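Proteasome accessory factor B/C (PafBC) (Paenarthrobacter aurescens, PDB 6SJ9) probably acts as a transcriptional regulator of the bacterial DNA damage response, combining winged helix-turn-helix and WYL domains in one chain. Local coordinates at residues R341-L355 with F374-L388. Numbering follows the deposited sequence.
Sequences RKRTSEDQLARMLQL and FGISRKALIDDLKIL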
loop_
_atom_site.group_PDB
_atom_site.type_symbol
_atom_site.label_atom_id
_atom_site.label_comp_id
_atom_site.label_asym_id
_atom_site.label_seq_id
_atom_site.Cartn_x
_atom_site.Cartn_y
_atom_site.Cartn_z
ATOM N N ARG A 341 11.036 -0.202 12.372
ATOM C CA ARG A 341 9.869 0.652 12.149
ATOM C C ARG A 341 8.719 0.218 13.049
ATOM O O ARG A 341 8.424 -0.973 13.150
ATOM C CB ARG A 341 9.443 0.552 10.677
ATOM C CG ARG A 341 8.176 1.351 10.296
ATOM C CD ARG A 341 7.817 1.082 8.769
ATOM N NE ARG A 341 8.960 1.520 7.973
ATOM C CZ ARG A 341 9.250 1.017 6.773
ATOM N NH1 ARG A 341 8.474 0.080 6.264
ATOM N NH2 ARG A 341 10.307 1.457 6.079
ATOM N N LYS A 342 8.066 1.194 13.700
ATOM C CA LYS A 342 6.887 0.924 14.531
ATOM C C LYS A 342 5.628 0.869 13.671
ATOM O O LYS A 342 5.553 1.477 12.604
ATOM C CB LYS A 342 6.682 2.003 15.610
ATOM C CG LYS A 342 7.801 2.185 16.585
ATOM C CD LYS A 342 7.297 2.952 17.835
ATOM C CE LYS A 342 8.386 3.137 18.891
ATOM N NZ LYS A 342 8.277 4.438 19.635
ATOM N N ARG A 343 4.622 0.148 14.173
ATOM C CA ARG A 343 3.314 0.085 13.528
ATOM C C ARG A 343 2.746 1.484 13.309
ATOM O O ARG A 343 2.695 2.302 14.225
ATOM C CB ARG A 343 2.348 -0.751 14.369
ATOM C CG ARG A 343 2.604 -2.257 14.258
ATOM C CD ARG A 343 1.908 -3.050 15.358
ATOM N NE ARG A 343 2.348 -4.417 15.185
ATOM C CZ ARG A 343 1.829 -5.265 14.311
ATOM N NH1 ARG A 343 0.786 -4.900 13.568
ATOM N NH2 ARG A 343 2.333 -6.493 14.214
ATOM N N THR A 344 2.395 1.767 12.071
ATOM C CA THR A 344 2.059 3.131 11.683
ATOM C C THR A 344 0.912 3.685 12.505
ATOM O O THR A 344 -0.119 3.036 12.660
ATOM C CB THR A 344 1.720 3.104 10.206
ATOM O OG1 THR A 344 2.821 2.450 9.559
ATOM C CG2 THR A 344 1.534 4.550 9.636
ATOM N N SER A 345 1.090 4.886 13.027
ATOM C CA SER A 345 0.084 5.578 13.825
ATOM C C SER A 345 -0.698 6.606 12.999
ATOM O O SER A 345 -0.346 6.960 11.883
ATOM C CB SER A 345 0.747 6.308 15.002
ATOM O OG SER A 345 1.629 7.295 14.491
ATOM N N GLU A 346 -1.763 7.111 13.602
ATOM C CA GLU A 346 -2.518 8.203 12.985
ATOM C C GLU A 346 -1.664 9.477 12.852
ATOM O O GLU A 346 -1.754 10.164 11.842
ATOM C CB GLU A 346 -3.792 8.475 13.785
ATOM C CG GLU A 346 -4.750 7.282 13.670
ATOM C CD GLU A 346 -6.134 7.523 14.307
ATOM O OE1 GLU A 346 -6.224 8.401 15.176
ATOM O OE2 GLU A 346 -7.113 6.879 13.901
ATOM N N ASP A 347 -0.821 9.801 13.839
ATOM C CA ASP A 347 0.076 10.953 13.677
ATOM C C ASP A 347 0.963 10.793 12.433
ATOM O O ASP A 347 1.148 11.731 11.655
ATOM C CB ASP A 347 0.980 11.119 14.915
ATOM C CG ASP A 347 0.261 11.775 16.116
ATOM O OD1 ASP A 347 -0.874 12.267 15.941
ATOM O OD2 ASP A 347 0.860 11.807 17.243
ATOM N N GLN A 348 1.490 9.595 12.218
ATOM C CA GLN A 348 2.370 9.389 11.073
ATOM C C GLN A 348 1.595 9.475 9.757
ATOM O O GLN A 348 2.085 10.039 8.766
ATOM C CB GLN A 348 3.088 8.036 11.212
ATOM C CG GLN A 348 4.080 7.736 10.117
ATOM C CD GLN A 348 4.952 6.533 10.463
ATOM O OE1 GLN A 348 4.529 5.643 11.219
ATOM N NE2 GLN A 348 6.170 6.513 9.930
ATOM N N LEU A 349 0.380 8.941 9.736
ATOM C CA LEU A 349 -0.420 9.061 8.527
ATOM C C LEU A 349 -0.751 10.508 8.240
ATOM O O LEU A 349 -0.648 10.943 7.099
ATOM C CB LEU A 349 -1.712 8.263 8.637
ATOM C CG LEU A 349 -1.371 6.774 8.619
ATOM C CD1 LEU A 349 -2.574 6.179 9.172
ATOM C CD2 LEU A 349 -1.039 6.179 7.243
ATOM N N ALA A 350 -1.130 11.266 9.273
ATOM C CA ALA A 350 -1.452 12.668 9.063
ATOM C C ALA A 350 -0.220 13.434 8.606
ATOM O O ALA A 350 -0.307 14.258 7.703
ATOM C CB ALA A 350 -2.012 13.293 10.343
ATOM N N ARG A 351 0.940 13.157 9.208
ATOM C CA ARG A 351 2.160 13.829 8.770
ATOM C C ARG A 351 2.489 13.494 7.312
ATOM O O ARG A 351 2.859 14.375 6.535
ATOM C CB ARG A 351 3.317 13.468 9.702
ATOM C CG ARG A 351 4.676 14.076 9.286
ATOM C CD ARG A 351 5.722 13.894 10.374
ATOM N NE ARG A 351 6.132 12.486 10.481
ATOM C CZ ARG A 351 5.923 11.715 11.542
ATOM N NH1 ARG A 351 5.318 12.211 12.617
ATOM N NH2 ARG A 351 6.345 10.447 11.548
HETATM N N MSE A 352 2.367 12.242 6.923
HETATM C CA MSE A 352 2.629 11.857 5.525
HETATM C C MSE A 352 1.731 12.580 4.568
HETATM O O MSE A 352 2.214 12.957 3.508
HETATM C CB MSE A 352 2.507 10.332 5.263
HETATM C CG MSE A 352 3.651 9.579 5.837
HETATM SE SE MSE A 352 3.564 7.574 5.771
HETATM C CE MSE A 352 2.094 7.295 6.983
ATOM N N LEU A 353 0.454 12.802 4.916
ATOM C CA LEU A 353 -0.369 13.625 4.046
ATOM C C LEU A 353 0.221 15.027 3.894
ATOM O O LEU A 353 0.154 15.620 2.815
ATOM C CB LEU A 353 -1.799 13.700 4.587
ATOM C CG LEU A 353 -2.583 12.398 4.447
ATOM C CD1 LEU A 353 -3.881 12.583 5.131
ATOM C CD2 LEU A 353 -2.795 12.054 2.964
ATOM N N GLN A 354 0.782 15.579 4.979
ATOM C CA GLN A 354 1.328 16.925 5.003
ATOM C C GLN A 354 2.690 17.001 4.337
ATOM O O GLN A 354 3.203 18.101 4.127
ATOM C CB GLN A 354 1.426 17.423 6.452
ATOM C CG GLN A 354 0.082 17.795 7.028
ATOM C CD GLN A 354 0.101 17.873 8.539
ATOM O OE1 GLN A 354 1.115 18.179 9.152
ATOM N NE2 GLN A 354 -1.017 17.492 9.154
ATOM N N LEU A 355 3.303 15.860 4.044
ATOM C CA LEU A 355 4.502 15.883 3.226
ATOM C C LEU A 355 4.151 16.171 1.767
ATOM O O LEU A 355 4.975 16.736 1.040
ATOM C CB LEU A 355 5.250 14.552 3.326
ATOM C CG LEU A 355 5.675 14.115 4.720
ATOM C CD1 LEU A 355 6.530 12.828 4.629
ATOM C CD2 LEU A 355 6.489 15.216 5.375
ATOM N N PHE A 374 8.746 19.427 11.529
ATOM C CA PHE A 374 7.864 18.484 12.205
ATOM C C PHE A 374 8.409 17.992 13.554
ATOM O O PHE A 374 7.708 17.249 14.256
ATOM C CB PHE A 374 7.569 17.268 11.291
ATOM C CG PHE A 374 6.600 17.585 10.200
ATOM C CD1 PHE A 374 5.255 17.712 10.470
ATOM C CD2 PHE A 374 7.035 17.781 8.929
ATOM C CE1 PHE A 374 4.369 18.033 9.480
ATOM C CE2 PHE A 374 6.162 18.095 7.942
ATOM C CZ PHE A 374 4.814 18.230 8.218
ATOM N N GLY A 375 9.624 18.373 13.936
ATOM C CA GLY A 375 10.132 17.976 15.241
ATOM C C GLY A 375 10.555 16.538 15.328
ATOM O O GLY A 375 10.540 15.961 16.417
ATOM N N ILE A 376 10.939 15.932 14.204
ATOM C CA ILE A 376 11.397 14.556 14.180
ATOM C C ILE A 376 12.788 14.521 13.586
ATOM O O ILE A 376 13.264 15.484 12.991
ATOM C CB ILE A 376 10.443 13.642 13.374
ATOM C CG1 ILE A 376 10.294 14.175 11.935
ATOM C CG2 ILE A 376 9.095 13.571 14.102
ATOM C CD1 ILE A 376 9.513 13.295 10.958
ATOM N N SER A 377 13.446 13.385 13.769
ATOM C CA SER A 377 14.786 13.240 13.234
ATOM C C SER A 377 14.771 13.148 11.700
ATOM O O SER A 377 13.773 12.801 11.068
ATOM C CB SER A 377 15.473 12.012 13.840
ATOM O OG SER A 377 14.960 10.797 13.314
ATOM N N ARG A 378 15.941 13.405 11.116
ATOM C CA ARG A 378 16.147 13.209 9.689
ATOM C C ARG A 378 15.765 11.797 9.282
ATOM O O ARG A 378 15.041 11.587 8.303
ATOM C CB ARG A 378 17.623 13.497 9.365
ATOM C CG ARG A 378 17.992 13.370 7.900
ATOM C CD ARG A 378 19.527 13.489 7.627
ATOM N NE ARG A 378 19.841 12.842 6.346
ATOM C CZ ARG A 378 20.231 11.577 6.242
ATOM N NH1 ARG A 378 20.404 10.828 7.341
ATOM N NH2 ARG A 378 20.474 11.049 5.041
ATOM N N LYS A 379 16.226 10.807 10.048
ATOM C CA LYS A 379 15.980 9.417 9.688
ATOM C C LYS A 379 14.514 9.042 9.830
ATOM O O LYS A 379 14.001 8.192 9.079
ATOM C CB LYS A 379 16.805 8.490 10.588
ATOM C CG LYS A 379 18.270 8.402 10.220
ATOM C CD LYS A 379 18.420 7.443 9.083
ATOM C CE LYS A 379 19.123 6.221 9.573
ATOM N NZ LYS A 379 20.588 6.348 9.483
ATOM N N ALA A 380 13.844 9.608 10.821
ATOM C CA ALA A 380 12.415 9.363 10.955
ATOM C C ALA A 380 11.682 9.913 9.745
ATOM O O ALA A 380 10.751 9.281 9.231
ATOM C CB ALA A 380 11.878 10.016 12.256
ATOM N N LEU A 381 12.081 11.109 9.275
ATOM C CA LEU A 381 11.419 11.666 8.096
ATOM C C LEU A 381 11.675 10.816 6.841
ATOM O O LEU A 381 10.751 10.554 6.067
ATOM C CB LEU A 381 11.874 13.109 7.882
ATOM C CG LEU A 381 11.220 13.719 6.640
ATOM C CD1 LEU A 381 9.754 13.758 6.776
ATOM C CD2 LEU A 381 11.680 15.131 6.438
ATOM N N ILE A 382 12.906 10.343 6.657
ATOM C CA ILE A 382 13.214 9.459 5.528
ATOM C C ILE A 382 12.365 8.179 5.583
ATOM O O ILE A 382 11.887 7.681 4.552
ATOM C CB ILE A 382 14.719 9.169 5.518
ATOM C CG1 ILE A 382 15.452 10.449 5.116
ATOM C CG2 ILE A 382 15.013 8.082 4.569
ATOM C CD1 ILE A 382 16.970 10.409 5.479
ATOM N N ASP A 383 12.184 7.619 6.782
ATOM C CA ASP A 383 11.362 6.428 6.863
ATOM C C ASP A 383 9.902 6.737 6.475
ATOM O O ASP A 383 9.256 5.919 5.828
ATOM C CB ASP A 383 11.432 5.811 8.257
ATOM C CG ASP A 383 11.111 4.319 8.212
ATOM O OD1 ASP A 383 11.716 3.634 7.358
ATOM O OD2 ASP A 383 10.272 3.816 8.996
ATOM N N ASP A 384 9.369 7.901 6.889
ATOM C CA ASP A 384 8.038 8.310 6.435
ATOM C C ASP A 384 7.971 8.318 4.929
ATOM O O ASP A 384 6.988 7.881 4.356
ATOM C CB ASP A 384 7.655 9.717 6.919
ATOM C CG ASP A 384 7.436 9.791 8.420
ATOM O OD1 ASP A 384 7.175 8.765 9.072
ATOM O OD2 ASP A 384 7.508 10.913 8.940
ATOM N N LEU A 385 9.024 8.818 4.270
ATOM C CA LEU A 385 8.992 8.913 2.819
ATOM C C LEU A 385 9.115 7.544 2.183
ATOM O O LEU A 385 8.494 7.294 1.150
ATOM C CB LEU A 385 10.088 9.860 2.295
ATOM C CG LEU A 385 9.856 11.325 2.632
ATOM C CD1 LEU A 385 11.054 12.200 2.361
ATOM C CD2 LEU A 385 8.704 11.827 1.789
ATOM N N LYS A 386 9.926 6.643 2.771
ATOM C CA LYS A 386 10.028 5.287 2.225
ATOM C C LYS A 386 8.679 4.568 2.301
ATOM O O LYS A 386 8.314 3.834 1.387
ATOM C CB LYS A 386 11.107 4.480 2.977
ATOM C CG LYS A 386 12.593 4.882 2.594
ATOM C CD LYS A 386 13.612 4.373 3.671
ATOM C CE LYS A 386 13.477 2.852 4.029
ATOM N NZ LYS A 386 14.369 2.520 5.220
ATOM N N ILE A 387 7.941 4.740 3.400
ATOM C CA ILE A 387 6.607 4.142 3.482
ATOM C C ILE A 387 5.718 4.712 2.395
ATOM O O ILE A 387 4.993 3.982 1.711
ATOM C CB ILE A 387 5.984 4.399 4.867
ATOM C CG1 ILE A 387 6.737 3.607 5.933
ATOM C CG2 ILE A 387 4.466 3.970 4.830
ATOM C CD1 ILE A 387 6.563 4.177 7.307
ATOM N N LEU A 388 5.788 6.033 2.195
ATOM C CA LEU A 388 4.858 6.696 1.301
ATOM C C LEU A 388 5.174 6.417 -0.177
ATOM O O LEU A 388 4.270 6.086 -0.962
ATOM C CB LEU A 388 4.875 8.221 1.553
ATOM C CG LEU A 388 4.014 9.072 0.600
ATOM C CD1 LEU A 388 2.556 8.707 0.876
ATOM C CD2 LEU A 388 4.194 10.589 0.821
HETATM O O HOH W 1 8.640 5.115 10.764
#
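Arg351 and Asp384 show how a buried carboxylate can be built into a helix-helix interface: Arg351 grips it side-on, with NE 2.6 Å from Asp384 OD2 and NH2 reaching both oxygens, the two flat groups only 28° apart. Gln348 adds a further donor, its NE2 lying 2.6 Å from Asp384 OD1, nearly in line with the C-O bond. A second side-on salt bridge joins Arg341 to Asp383, NH2 to OD1 at 2.9 Å; Lys386 shares this carboxylate but also pairs with Asp151, and a water links Asp383 OD2 to Gln348 NE2. Both segments belong to the PafC helix-turn-helix domain, where helices 346-355 and 378-388 cross at -81°, and the Schellman motif at Gly375 followed by the Ser377 N-cap makes the turn between helices 367-374 and 378-389. Apolar packing flanks the charges. Leu355 is a knob among Phe374, Leu381, Asp384 and Leu385, its CD1 3.7 Å from Leu385 CD2, while the selenium of Met352 rests against Ile387 CG2. With its CG anti to the backbone N (chi1 177°), Arg351 lays that methylene over the Phe374 ring face, 4.0 Å from the centroid, before bending at chi3 toward Asp384. A leucine in its place would probably leave the Asp384 carboxylate without its charged mate, held across this interface by Gln348 alone. Ile387 CG1 covers the Arg341 guanidinium, 3.6 Å above its plane.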